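BamaA.19900.a (Balamuthia mandrillaris, PDB 6VZZ) is a glucokinase that binds glucose in its sugar pocket and probably transfers a phosphate from ATP to the 6-hydroxyl. Local coordinates at residues T238-Y243 / E258-G263; V267-W272 / M309-K314; K247-N250 / I255-E258; G220-S225 / M317-N322. All blocks are in the same frame, centred on the assembly; numbering follows the deposited sequence.

Contact 1: T238-Y243 / E258-G263. With BGC (beta-D-glucopyranose), chain B.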
loop_
_atom_site.group_PDB
_atom_site.type_symbol
_atom_site.label_atom_id
_atom_site.label_comp_id
_atom_site.label_asym_id
_atom_site.label_seq_id
_atom_site.Cartn_x
_atom_site.Cartn_y
_atom_site.Cartn_z
ATOM N N THR A 238 6.432 7.608 -23.270
ATOM C CA THR A 238 5.169 8.274 -23.568
ATOM C C THR A 238 4.482 7.641 -24.771
ATOM O O THR A 238 3.260 7.449 -24.762
ATOM C CB THR A 238 5.411 9.766 -23.803
ATOM O OG1 THR A 238 6.084 10.315 -22.659
ATOM C CG2 THR A 238 4.098 10.487 -24.003
ATOM N N ARG A 239 5.249 7.293 -25.810
ATOM C CA ARG A 239 4.648 6.626 -26.960
ATOM C C ARG A 239 4.108 5.252 -26.577
ATOM O O ARG A 239 2.997 4.883 -26.977
ATOM C CB ARG A 239 5.659 6.517 -28.102
ATOM C CG ARG A 239 6.091 7.861 -28.703
ATOM C CD ARG A 239 6.715 7.706 -30.091
ATOM N NE ARG A 239 7.828 6.758 -30.109
ATOM C CZ ARG A 239 9.090 7.062 -29.796
ATOM N NH1 ARG A 239 9.421 8.300 -29.439
ATOM N NH2 ARG A 239 10.030 6.125 -29.841
ATOM N N LEU A 240 4.867 4.491 -25.782
ATOM C CA LEU A 240 4.421 3.160 -25.383
ATOM C C LEU A 240 3.154 3.229 -24.541
ATOM O O LEU A 240 2.215 2.452 -24.756
ATOM C CB LEU A 240 5.533 2.437 -24.620
ATOM C CG LEU A 240 5.101 1.200 -23.825
ATOM C CD1 LEU A 240 4.584 0.091 -24.743
ATOM C CD2 LEU A 240 6.244 0.706 -22.976
ATOM N N LEU A 241 3.115 4.146 -23.571
ATOM C CA LEU A 241 1.930 4.298 -22.738
ATOM C C LEU A 241 0.719 4.728 -23.563
ATOM O O LEU A 241 -0.400 4.257 -23.328
ATOM C CB LEU A 241 2.215 5.300 -21.625
ATOM C CG LEU A 241 3.312 4.909 -20.634
ATOM C CD1 LEU A 241 3.592 6.038 -19.653
ATOM C CD2 LEU A 241 2.944 3.627 -19.891
ATOM N N GLU A 242 0.921 5.614 -24.543
ATOM C CA GLU A 242 -0.192 6.048 -25.381
ATOM C C GLU A 242 -0.650 4.938 -26.317
ATOM O O GLU A 242 -1.845 4.831 -26.617
ATOM C CB GLU A 242 0.201 7.292 -26.176
ATOM C CG GLU A 242 0.317 8.544 -25.332
ATOM C CD GLU A 242 0.828 9.758 -26.107
ATOM O OE1 GLU A 242 1.134 10.783 -25.460
ATOM O OE2 GLU A 242 0.915 9.698 -27.356
ATOM N N TYR A 243 0.281 4.107 -26.785
ATOM C CA TYR A 243 -0.080 2.980 -27.640
ATOM C C TYR A 243 -0.937 1.978 -26.876
ATOM O O TYR A 243 -2.019 1.589 -27.334
ATOM C CB TYR A 243 1.202 2.338 -28.170
ATOM C CG TYR A 243 1.069 1.088 -29.015
ATOM C CD1 TYR A 243 0.999 -0.178 -28.426
ATOM C CD2 TYR A 243 1.088 1.163 -30.402
ATOM C CE1 TYR A 243 0.912 -1.322 -29.196
ATOM C CE2 TYR A 243 1.003 0.029 -31.179
ATOM C CZ TYR A 243 0.915 -1.209 -30.579
ATOM O OH TYR A 243 0.832 -2.333 -31.370
ATOM N N GLU A 258 -0.214 -3.699 -14.651
ATOM C CA GLU A 258 -0.456 -5.020 -15.228
ATOM C C GLU A 258 -0.621 -4.965 -16.746
ATOM O O GLU A 258 -0.425 -5.984 -17.421
ATOM C CB GLU A 258 -1.690 -5.663 -14.588
ATOM C CG GLU A 258 -1.925 -7.110 -15.020
ATOM C CD GLU A 258 -3.086 -7.779 -14.296
ATOM O OE1 GLU A 258 -2.982 -7.995 -13.071
ATOM O OE2 GLU A 258 -4.108 -8.090 -14.950
ATOM N N ASP A 259 -0.955 -3.804 -17.307
ATOM C CA ASP A 259 -1.069 -3.732 -18.756
ATOM C C ASP A 259 0.284 -3.831 -19.444
ATOM O O ASP A 259 0.335 -4.032 -20.666
ATOM C CB ASP A 259 -1.800 -2.451 -19.162
ATOM C CG ASP A 259 -3.265 -2.460 -18.730
ATOM O OD1 ASP A 259 -3.852 -3.565 -18.646
ATOM O OD2 ASP A 259 -3.833 -1.372 -18.479
ATOM N N ILE A 260 1.377 -3.721 -18.688
ATOM C CA ILE A 260 2.712 -3.974 -19.199
ATOM C C ILE A 260 3.361 -5.166 -18.503
ATOM O O ILE A 260 3.965 -6.028 -19.162
ATOM C CB ILE A 260 3.594 -2.716 -19.061
ATOM C CG1 ILE A 260 3.134 -1.638 -20.044
ATOM C CG2 ILE A 260 5.068 -3.040 -19.238
ATOM C CD1 ILE A 260 3.905 -0.335 -19.908
ATOM N N VAL A 261 3.205 -5.254 -17.185
ATOM C CA VAL A 261 3.918 -6.231 -16.378
ATOM C C VAL A 261 3.044 -7.470 -16.258
ATOM O O VAL A 261 2.445 -7.728 -15.208
ATOM C CB VAL A 261 4.289 -5.650 -14.999
ATOM C CG1 VAL A 261 5.217 -6.591 -14.248
ATOM C CG2 VAL A 261 4.911 -4.277 -15.162
ATOM N N SER A 262 2.973 -8.241 -17.339
ATOM C CA SER A 262 2.188 -9.468 -17.408
ATOM C C SER A 262 2.541 -10.154 -18.716
ATOM O O SER A 262 3.263 -9.602 -19.548
ATOM C CB SER A 262 0.685 -9.199 -17.329
ATOM O OG SER A 262 0.266 -8.488 -18.475
ATOM N N GLY A 263 2.019 -11.361 -18.894
ATOM C CA GLY A 263 2.225 -12.043 -20.151
ATOM C C GLY A 263 1.690 -11.257 -21.332
ATOM O O GLY A 263 2.436 -10.959 -22.269
HETATM C C2 BGC B . -5.515 -10.055 -9.845
HETATM C C3 BGC B . -4.888 -10.396 -8.503
HETATM C C4 BGC B . -3.910 -11.553 -8.661
HETATM C C5 BGC B . -2.898 -11.216 -9.750
HETATM C C6 BGC B . -1.900 -12.316 -10.024
HETATM C C1 BGC B . -4.408 -9.782 -10.852
HETATM O O1 BGC B . -4.922 -9.385 -12.071
HETATM O O2 BGC B . -6.364 -8.922 -9.718
HETATM O O3 BGC B . -5.893 -10.709 -7.549
HETATM O O4 BGC B . -3.209 -11.767 -7.445
HETATM O O5 BGC B . -3.599 -10.948 -10.972
HETATM O O6 BGC B . -2.535 -13.569 -10.174
#
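Ile260 puts one methyl, CD1, against two consecutive leucines of helix 234-249. Leu240 meets it tip to tip, CD2 lying 4.0 Å from Ile260 CD1, whereas Leu241 comes in at about a right angle and brings its own CD2 to 4.1 Å from the same Ile260 CD1. The isoleucine can serve both because CG1 swings beside the backbone N (chi1 -70°) and the chain then runs straight on (chi2 177°), so CD1 is carried out toward the helix. Leu240 uses the other choice, CG turned away from its backbone N, and points its CD2 branch at the isoleucine. All three groups are apolar, and the small patch joins helix to loop by packing alone. One shell out, polar bonds set the loop. Ile260 O takes a hydrogen bond from His312 ND1 on helix 303-327, and Ser262 OG donates to Glu258 O over 2.8 Å, almost in line with the carbonyl (168°). The same hydroxyl caps Gly265 N, making Ser262 the N-cap of helix 263-276. At the start of the loop, Glu258 OE1 accepts from glucose O1 at 2.6 Å and also from Leu195 N, while OE2 is held by Arg264 and Asn116. An N-capped helix start four residues after a sugar-binding glutamate thus ties this packed loop to the glucokinase glucose pocket.

Contact 2: V267-W272 / M309-K314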
loop_
_atom_site.group_PDB
_atom_site.type_symbol
_atom_site.label_atom_id
_atom_site.label_comp_id
_atom_site.label_asym_id
_atom_site.label_seq_id
_atom_site.Cartn_x
_atom_site.Cartn_y
_atom_site.Cartn_z
ATOM N N VAL A 267 3.570 -9.149 -24.434
ATOM C CA VAL A 267 3.205 -9.352 -25.831
ATOM C C VAL A 267 2.837 -8.029 -26.490
ATOM O O VAL A 267 3.221 -7.765 -27.637
ATOM C CB VAL A 267 2.062 -10.381 -25.943
ATOM C CG1 VAL A 267 1.490 -10.400 -27.355
ATOM C CG2 VAL A 267 2.542 -11.767 -25.538
ATOM N N ILE A 268 2.086 -7.175 -25.792
ATOM C CA ILE A 268 1.644 -5.939 -26.433
ATOM C C ILE A 268 2.791 -4.935 -26.517
ATOM O O ILE A 268 2.903 -4.193 -27.499
ATOM C CB ILE A 268 0.406 -5.350 -25.721
ATOM C CG1 ILE A 268 -0.255 -4.297 -26.612
ATOM C CG2 ILE A 268 0.752 -4.762 -24.360
ATOM C CD1 ILE A 268 -1.481 -3.634 -25.990
ATOM N N THR A 269 3.673 -4.909 -25.510
ATOM C CA THR A 269 4.887 -4.109 -25.616
ATOM C C THR A 269 5.747 -4.572 -26.790
ATOM O O THR A 269 6.305 -3.750 -27.528
ATOM C CB THR A 269 5.666 -4.188 -24.304
ATOM O OG1 THR A 269 4.861 -3.652 -23.250
ATOM C CG2 THR A 269 6.971 -3.403 -24.392
ATOM N N TYR A 270 5.848 -5.890 -26.980
ATOM C CA TYR A 270 6.573 -6.444 -28.119
ATOM C C TYR A 270 5.991 -5.957 -29.442
ATOM O O TYR A 270 6.738 -5.583 -30.353
ATOM C CB TYR A 270 6.541 -7.972 -28.041
ATOM C CG TYR A 270 7.414 -8.692 -29.039
ATOM C CD1 TYR A 270 8.799 -8.550 -29.016
ATOM C CD2 TYR A 270 6.860 -9.539 -29.990
ATOM C CE1 TYR A 270 9.604 -9.217 -29.927
ATOM C CE2 TYR A 270 7.655 -10.211 -30.899
ATOM C CZ TYR A 270 9.025 -10.046 -30.865
ATOM O OH TYR A 270 9.817 -10.715 -31.767
ATOM N N LYS A 271 4.654 -5.950 -29.566
ATOM C CA LYS A 271 4.038 -5.489 -30.811
ATOM C C LYS A 271 4.286 -4.002 -31.035
ATOM O O LYS A 271 4.397 -3.563 -32.184
ATOM C CB LYS A 271 2.535 -5.795 -30.814
ATOM N N TRP A 272 4.401 -3.221 -29.957
ATOM C CA TRP A 272 4.737 -1.805 -30.094
ATOM C C TRP A 272 6.164 -1.621 -30.596
ATOM O O TRP A 272 6.414 -0.823 -31.507
ATOM C CB TRP A 272 4.543 -1.090 -28.760
ATOM C CG TRP A 272 5.178 0.256 -28.717
ATOM C CD1 TRP A 272 4.679 1.416 -29.235
ATOM C CD2 TRP A 272 6.431 0.593 -28.109
ATOM N NE1 TRP A 272 5.550 2.457 -28.993
ATOM C CE2 TRP A 272 6.633 1.976 -28.306
ATOM C CE3 TRP A 272 7.406 -0.141 -27.429
ATOM C CZ2 TRP A 272 7.769 2.638 -27.843
ATOM C CZ3 TRP A 272 8.535 0.518 -26.971
ATOM C CH2 TRP A 272 8.706 1.895 -27.178
ATOM N N MET A 309 11.245 -6.803 -23.328
ATOM C CA MET A 309 11.479 -7.384 -22.011
ATOM C C MET A 309 12.107 -6.363 -21.064
ATOM O O MET A 309 11.765 -6.308 -19.878
ATOM C CB MET A 309 12.371 -8.614 -22.153
ATOM C CG MET A 309 12.396 -9.531 -20.961
ATOM S SD MET A 309 10.865 -10.466 -20.830
ATOM C CE MET A 309 11.172 -11.406 -19.347
ATOM N N MET A 310 13.028 -5.545 -21.582
ATOM C CA MET A 310 13.598 -4.445 -20.812
ATOM C C MET A 310 12.508 -3.553 -20.228
ATOM O O MET A 310 12.509 -3.245 -19.030
ATOM C CB MET A 310 14.531 -3.636 -21.711
ATOM C CG MET A 310 15.516 -2.753 -20.983
ATOM S SD MET A 310 16.575 -3.732 -19.905
ATOM C CE MET A 310 15.872 -3.307 -18.311
ATOM N N LEU A 311 11.573 -3.111 -21.070
ATOM C CA LEU A 311 10.506 -2.241 -20.591
ATOM C C LEU A 311 9.576 -2.986 -19.650
ATOM O O LEU A 311 9.090 -2.417 -18.665
ATOM C CB LEU A 311 9.726 -1.671 -21.770
ATOM C CG LEU A 311 10.472 -0.612 -22.565
ATOM C CD1 LEU A 311 10.103 -0.708 -24.018
ATOM C CD2 LEU A 311 10.124 0.754 -22.012
ATOM N N HIS A 312 9.310 -4.255 -19.955
ATOM C CA HIS A 312 8.514 -5.107 -19.078
ATOM C C HIS A 312 9.076 -5.081 -17.662
ATOM O O HIS A 312 8.384 -4.712 -16.707
ATOM C CB HIS A 312 8.500 -6.524 -19.659
ATOM C CG HIS A 312 7.789 -7.535 -18.821
ATOM N ND1 HIS A 312 6.422 -7.533 -18.647
ATOM C CD2 HIS A 312 8.253 -8.613 -18.146
ATOM C CE1 HIS A 312 6.078 -8.555 -17.883
ATOM N NE2 HIS A 312 7.171 -9.224 -17.563
ATOM N N PHE A 313 10.362 -5.406 -17.520
ATOM C CA PHE A 313 10.962 -5.452 -16.195
ATOM C C PHE A 313 11.207 -4.065 -15.635
ATOM O O PHE A 313 11.220 -3.890 -14.409
ATOM C CB PHE A 313 12.253 -6.255 -16.228
ATOM C CG PHE A 313 12.056 -7.681 -15.857
ATOM C CD1 PHE A 313 11.707 -8.019 -14.561
ATOM C CD2 PHE A 313 12.176 -8.681 -16.796
ATOM C CE1 PHE A 313 11.502 -9.332 -14.203
ATOM C CE2 PHE A 313 11.970 -10.000 -16.440
ATOM C CZ PHE A 313 11.631 -10.324 -15.141
ATOM N N LYS A 314 11.395 -3.070 -16.502
ATOM C CA LYS A 314 11.520 -1.702 -16.015
ATOM C C LYS A 314 10.279 -1.293 -15.233
ATOM O O LYS A 314 10.377 -0.730 -14.136
ATOM C CB LYS A 314 11.773 -0.747 -17.179
ATOM C CG LYS A 314 11.906 0.697 -16.740
ATOM C CD LYS A 314 12.884 1.470 -17.611
ATOM C CE LYS A 314 12.244 1.937 -18.901
ATOM N NZ LYS A 314 13.091 2.963 -19.602
#
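At the indole of Trp272, CZ3 lies 3.6 Å from Leu311 CD1, the two side chains crossing at about a right angle. This is helix-helix packing between 263-276 and 303-327, in the helical part of a glucokinase of the actin-ATPase clan. Thr269 O, one turn back on the same helix, lies in the ring plane at the indole edge, and Tyr243 of helix 234-249 packs edge-to-face with the ring. On the other helix, His312 CD2 rests over one face of Phe313, 4.1 Å above its plane and off toward the rim. With its CG turned to the backbone N side (chi1 -73°), Leu311 also leans on Thr269: Leu311 CD1 is 4.1 Å from Thr269 CG2. Leu240 of helix 234-249 touches both Thr269 and Trp272, so three helices meet here. The threonine offers only its methyl to this buried seam: CG2 points away from the backbone N, and OG1 bonds back to Gly265 O within its own helix.

Contact 3: K247-N250 / I255-E258. With BGC (beta-D-glucopyranose), chain B.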
loop_
_atom_site.group_PDB
_atom_site.type_symbol
_atom_site.label_atom_id
_atom_site.label_comp_id
_atom_site.label_asym_id
_atom_site.label_seq_id
_atom_site.Cartn_x
_atom_site.Cartn_y
_atom_site.Cartn_z
ATOM N N LYS A 247 -4.932 0.948 -27.350
ATOM C CA LYS A 247 -5.456 -0.362 -27.718
ATOM C C LYS A 247 -6.382 -0.935 -26.646
ATOM O O LYS A 247 -7.342 -1.637 -26.979
ATOM C CB LYS A 247 -4.303 -1.321 -28.016
ATOM N N LEU A 248 -6.137 -0.635 -25.369
ATOM C CA LEU A 248 -6.950 -1.199 -24.294
ATOM C C LEU A 248 -8.117 -0.304 -23.884
ATOM O O LEU A 248 -9.184 -0.810 -23.522
ATOM C CB LEU A 248 -6.083 -1.475 -23.064
ATOM C CG LEU A 248 -4.948 -2.490 -23.218
ATOM C CD1 LEU A 248 -4.230 -2.677 -21.889
ATOM C CD2 LEU A 248 -5.460 -3.825 -23.760
ATOM N N TYR A 249 -7.935 1.018 -23.920
ATOM C CA TYR A 249 -8.880 1.951 -23.318
ATOM C C TYR A 249 -9.279 3.084 -24.250
ATOM O O TYR A 249 -10.014 3.984 -23.822
ATOM C CB TYR A 249 -8.291 2.547 -22.021
ATOM C CG TYR A 249 -7.761 1.500 -21.064
ATOM C CD1 TYR A 249 -8.618 0.550 -20.500
ATOM C CD2 TYR A 249 -6.413 1.453 -20.720
ATOM C CE1 TYR A 249 -8.158 -0.409 -19.631
ATOM C CE2 TYR A 249 -5.939 0.485 -19.840
ATOM C CZ TYR A 249 -6.826 -0.442 -19.305
ATOM O OH TYR A 249 -6.385 -1.413 -18.447
ATOM N N ASN A 250 -8.815 3.073 -25.501
ATOM C CA ASN A 250 -9.113 4.134 -26.462
ATOM C C ASN A 250 -8.610 5.477 -25.942
ATOM O O ASN A 250 -9.245 6.516 -26.127
ATOM C CB ASN A 250 -10.610 4.180 -26.775
ATOM C CG ASN A 250 -10.893 4.488 -28.217
ATOM O OD1 ASN A 250 -11.452 5.528 -28.539
ATOM N ND2 ASN A 250 -10.506 3.579 -29.105
ATOM N N ILE A 255 -2.834 3.600 -18.236
ATOM C CA ILE A 255 -2.805 2.138 -18.149
ATOM C C ILE A 255 -2.390 1.687 -16.749
ATOM O O ILE A 255 -1.780 2.428 -15.968
ATOM C CB ILE A 255 -1.888 1.536 -19.226
ATOM C CG1 ILE A 255 -0.414 1.730 -18.887
ATOM C CG2 ILE A 255 -2.170 2.170 -20.571
ATOM C CD1 ILE A 255 0.512 1.001 -19.867
ATOM N N GLU A 256 -2.761 0.456 -16.420
ATOM C CA GLU A 256 -2.349 -0.179 -15.176
ATOM C C GLU A 256 -0.978 -0.797 -15.361
ATOM O O GLU A 256 -0.574 -1.135 -16.477
ATOM C CB GLU A 256 -3.331 -1.275 -14.746
ATOM C CG GLU A 256 -4.796 -0.922 -14.858
ATOM C CD GLU A 256 -5.697 -2.068 -14.435
ATOM O OE1 GLU A 256 -5.223 -3.228 -14.410
ATOM O OE2 GLU A 256 -6.878 -1.808 -14.114
ATOM N N TYR A 257 -0.256 -0.950 -14.243
ATOM C CA TYR A 257 1.038 -1.621 -14.311
ATOM C C TYR A 257 0.897 -3.002 -14.942
ATOM O O TYR A 257 1.763 -3.427 -15.719
ATOM C CB TYR A 257 1.671 -1.721 -12.922
ATOM C CG TYR A 257 2.451 -0.488 -12.508
ATOM C CD1 TYR A 257 3.710 -0.226 -13.039
ATOM C CD2 TYR A 257 1.935 0.415 -11.582
ATOM C CE1 TYR A 257 4.426 0.899 -12.661
ATOM C CE2 TYR A 257 2.643 1.533 -11.205
ATOM C CZ TYR A 257 3.888 1.777 -11.749
ATOM O OH TYR A 257 4.603 2.898 -11.371
ATOM N N GLU A 258 -0.214 -3.699 -14.651
ATOM C CA GLU A 258 -0.456 -5.020 -15.228
ATOM C C GLU A 258 -0.621 -4.965 -16.746
ATOM O O GLU A 258 -0.425 -5.984 -17.421
ATOM C CB GLU A 258 -1.690 -5.663 -14.588
ATOM C CG GLU A 258 -1.925 -7.110 -15.020
ATOM C CD GLU A 258 -3.086 -7.779 -14.296
ATOM O OE1 GLU A 258 -2.982 -7.995 -13.071
ATOM O OE2 GLU A 258 -4.108 -8.090 -14.950
HETATM C C2 BGC B . -5.515 -10.055 -9.845
HETATM C C3 BGC B . -4.888 -10.396 -8.503
HETATM C C4 BGC B . -3.910 -11.553 -8.661
HETATM C C5 BGC B . -2.898 -11.216 -9.750
HETATM C C6 BGC B . -1.900 -12.316 -10.024
HETATM C C1 BGC B . -4.408 -9.782 -10.852
HETATM O O1 BGC B . -4.922 -9.385 -12.071
HETATM O O2 BGC B . -6.364 -8.922 -9.718
HETATM O O3 BGC B . -5.893 -10.709 -7.549
HETATM O O4 BGC B . -3.209 -11.767 -7.445
HETATM O O5 BGC B . -3.599 -10.948 -10.972
HETATM O O6 BGC B . -2.535 -13.569 -10.174
#
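Tyr249 and Ile255 are brought together by their first torsions. The tyrosine ring hangs on the backbone N side (chi1 -51°) and reaches across to the loop; in Ile255, CG1 takes the crowded position between N and carbonyl carbon (chi1 75°), which leads the long branch off and leaves CG2 for the ring. Tyr249 CE2 then lies 3.9 Å from Ile255 CA, and 4.2 Å separates CE2 from Ile255 CG2. At the far end of the ring, Tyr249 OH is 4.0 Å from Glu256 CG. That hydroxyl bonds to Asp259 OD2, which also accepts from Glu256 N. Glu256 is held at both oxygens, OE1 by His221 ND1 and OE2 by Lys362 of the second subunit, so it braces a glucose-binding histidine. The chain leaves helix 234-249 through Asn250, which has positive phi and with Glu246 forms a calcium site, and returns at Ile255. There Ile255 packs back on Leu241 and Ile244, and Tyr257 turns to helix 303-327, wedging the loop between the two helices.

Contact 4: G220-S225 / M317-N322. With BGC (beta-D-glucopyranose), chain B.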
loop_
_atom_site.group_PDB
_atom_site.type_symbol
_atom_site.label_atom_id
_atom_site.label_comp_id
_atom_site.label_asym_id
_atom_site.label_seq_id
_atom_site.Cartn_x
_atom_site.Cartn_y
_atom_site.Cartn_z
ATOM N N GLY A 220 -1.341 -4.379 -8.662
ATOM C CA GLY A 220 -1.046 -4.519 -10.075
ATOM C C GLY A 220 -1.930 -3.657 -10.952
ATOM O O GLY A 220 -1.574 -3.376 -12.103
ATOM N N HIS A 221 -3.067 -3.207 -10.425
ATOM C CA HIS A 221 -4.047 -2.479 -11.208
ATOM C C HIS A 221 -3.990 -0.970 -10.998
ATOM O O HIS A 221 -4.827 -0.255 -11.553
ATOM C CB HIS A 221 -5.442 -3.027 -10.905
ATOM C CG HIS A 221 -5.556 -4.501 -11.142
ATOM N ND1 HIS A 221 -5.602 -5.050 -12.408
ATOM C CD2 HIS A 221 -5.606 -5.543 -10.280
ATOM C CE1 HIS A 221 -5.685 -6.365 -12.312
ATOM N NE2 HIS A 221 -5.691 -6.688 -11.032
ATOM N N VAL A 222 -3.017 -0.457 -10.235
ATOM C CA VAL A 222 -2.889 0.991 -10.088
ATOM C C VAL A 222 -2.270 1.583 -11.348
ATOM O O VAL A 222 -1.506 0.928 -12.070
ATOM C CB VAL A 222 -2.069 1.365 -8.836
ATOM C CG1 VAL A 222 -2.674 0.752 -7.584
ATOM C CG2 VAL A 222 -0.602 0.994 -9.008
ATOM N N ALA A 223 -2.610 2.842 -11.616
ATOM C CA ALA A 223 -2.057 3.550 -12.760
ATOM C C ALA A 223 -0.540 3.649 -12.661
ATOM O O ALA A 223 0.027 3.760 -11.571
ATOM C CB ALA A 223 -2.661 4.945 -12.850
ATOM N N ILE A 224 0.118 3.618 -13.816
ATOM C CA ILE A 224 1.573 3.668 -13.879
ATOM C C ILE A 224 2.084 5.058 -13.515
ATOM O O ILE A 224 1.318 6.026 -13.461
ATOM C CB ILE A 224 2.057 3.256 -15.281
ATOM C CG1 ILE A 224 1.292 4.023 -16.358
ATOM C CG2 ILE A 224 1.840 1.777 -15.491
ATOM C CD1 ILE A 224 1.833 5.377 -16.657
ATOM N N SER A 225 3.391 5.165 -13.299
ATOM C CA SER A 225 4.086 6.424 -13.141
ATOM C C SER A 225 5.026 6.668 -14.315
ATOM O O SER A 225 5.580 5.722 -14.876
ATOM C CB SER A 225 4.886 6.429 -11.836
ATOM O OG SER A 225 4.036 6.743 -10.758
ATOM N N MET A 317 10.119 -2.940 -11.923
ATOM C CA MET A 317 10.960 -2.236 -10.963
ATOM C C MET A 317 10.328 -0.922 -10.508
ATOM O O MET A 317 10.554 -0.496 -9.372
ATOM C CB MET A 317 12.345 -1.979 -11.556
ATOM C CG MET A 317 13.197 -3.221 -11.748
ATOM S SD MET A 317 13.614 -4.041 -10.195
ATOM C CE MET A 317 12.679 -5.554 -10.327
ATOM N N ARG A 318 9.540 -0.262 -11.365
ATOM C CA ARG A 318 8.970 1.025 -10.969
ATOM C C ARG A 318 7.857 0.860 -9.938
ATOM O O ARG A 318 7.775 1.638 -8.980
ATOM C CB ARG A 318 8.449 1.783 -12.184
ATOM C CG ARG A 318 7.944 3.168 -11.838
ATOM C CD ARG A 318 7.830 4.031 -13.084
ATOM N NE ARG A 318 9.007 3.863 -13.924
ATOM C CZ ARG A 318 9.085 4.231 -15.199
ATOM N NH1 ARG A 318 10.199 4.003 -15.879
ATOM N NH2 ARG A 318 8.048 4.805 -15.796
ATOM N N ILE A 319 6.977 -0.128 -10.117
ATOM C CA ILE A 319 5.938 -0.337 -9.115
ATOM C C ILE A 319 6.559 -0.858 -7.822
ATOM O O ILE A 319 6.142 -0.486 -6.719
ATOM C CB ILE A 319 4.832 -1.270 -9.661
ATOM C CG1 ILE A 319 3.707 -1.489 -8.638
ATOM C CG2 ILE A 319 5.390 -2.623 -10.050
ATOM C CD1 ILE A 319 3.122 -0.218 -8.065
ATOM N N ALA A 320 7.589 -1.697 -7.932
ATOM C CA ALA A 320 8.237 -2.202 -6.730
ATOM C C ALA A 320 8.924 -1.078 -5.965
ATOM O O ALA A 320 8.848 -1.024 -4.730
ATOM C CB ALA A 320 9.228 -3.308 -7.092
ATOM N N LYS A 321 9.591 -0.167 -6.685
ATOM C CA LYS A 321 10.222 0.987 -6.052
ATOM C C LYS A 321 9.214 1.781 -5.231
ATOM O O LYS A 321 9.420 2.029 -4.038
ATOM C CB LYS A 321 10.859 1.873 -7.121
ATOM C CG LYS A 321 11.290 3.240 -6.635
ATOM C CD LYS A 321 11.078 4.300 -7.698
ATOM C CE LYS A 321 11.319 3.743 -9.092
ATOM N NZ LYS A 321 11.316 4.799 -10.157
ATOM N N ASN A 322 8.093 2.157 -5.848
ATOM C CA ASN A 322 7.132 3.013 -5.161
ATOM C C ASN A 322 6.416 2.297 -4.017
ATOM O O ASN A 322 6.081 2.934 -3.007
ATOM C CB ASN A 322 6.155 3.580 -6.179
ATOM C CG ASN A 322 6.789 4.698 -6.985
ATOM O OD1 ASN A 322 6.937 5.820 -6.492
ATOM N ND2 ASN A 322 7.224 4.389 -8.205
HETATM C C2 BGC B . -5.515 -10.055 -9.845
HETATM C C3 BGC B . -4.888 -10.396 -8.503
HETATM C C4 BGC B . -3.910 -11.553 -8.661
HETATM C C5 BGC B . -2.898 -11.216 -9.750
HETATM C C6 BGC B . -1.900 -12.316 -10.024
HETATM C C1 BGC B . -4.408 -9.782 -10.852
HETATM O O1 BGC B . -4.922 -9.385 -12.071
HETATM O O2 BGC B . -6.364 -8.922 -9.718
HETATM O O3 BGC B . -5.893 -10.709 -7.549
HETATM O O4 BGC B . -3.209 -11.767 -7.445
HETATM O O5 BGC B . -3.599 -10.948 -10.972
HETATM O O6 BGC B . -2.535 -13.569 -10.174
#
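Ser225 and Arg318 bury the most surface here, and a single charged hydrogen bond joins them. Arg318 NH2 donates to Ser225 O at 2.8 Å with a fairly straight N-H (158°); the oxygen lies at the guanidinium edge, in its plane, although the donor approaches 27° out of the carbonyl plane. A bend at chi3 (-44°) in an otherwise extended chain turns the guanidinium onto that carbonyl and lays Arg318 CD 4.0 Å from Ser225 CB. The serine hydroxyl is used across the dimer, with OG bonded to Ile224 O of the second subunit. Ile319, third in buried area, sends CD1 to 4.0 Å from Val222 CG2, an oblique apolar crossing. Asn322 folds back on its own helix: its ND2 bonds Arg318 O at 2.9 Å while its backbone N comes to the same oxygen from the opposite face, and its OD1 bonds Ala223 N of the second subunit. At the start of the loop, His221 NE2 donates to glucose O2 over 2.7 Å, the sugar oxygen lying near the ring plane at its edge. Around the guanidinium, NE pairs with Glu356, NH1 with Glu237, and Phe315 adds a cation-pi contact. With two carboxylates and a carbonyl holding three nitrogens, Arg318 is probably a fixed, charged anchor for the loop that runs from the sugar to the dimer interface.

In the fold
Contacts 1 and 3 share Glu258 and helix 234-249, and their centres lie about 7 Å apart; between them Ile260 CD1 and Ile255 CD1 approach to 3.6 Å, making one continuous apolar patch. Contact 2, its centre also about 7 Å from that of contact 1, extends this packing into the helices and is the one that does not touch the sugar. Contact 4 uses the next turns of helix 303-327 and closes a chain loop within which the other three are nested. It meets the Glu258 loop through the backbone, Glu258 N bonding Gly220 O at 2.9 Å, and Glu258 and His221 lie side by side at the glucose, Glu258 OE1 being 3.2 Å from His221 CE1.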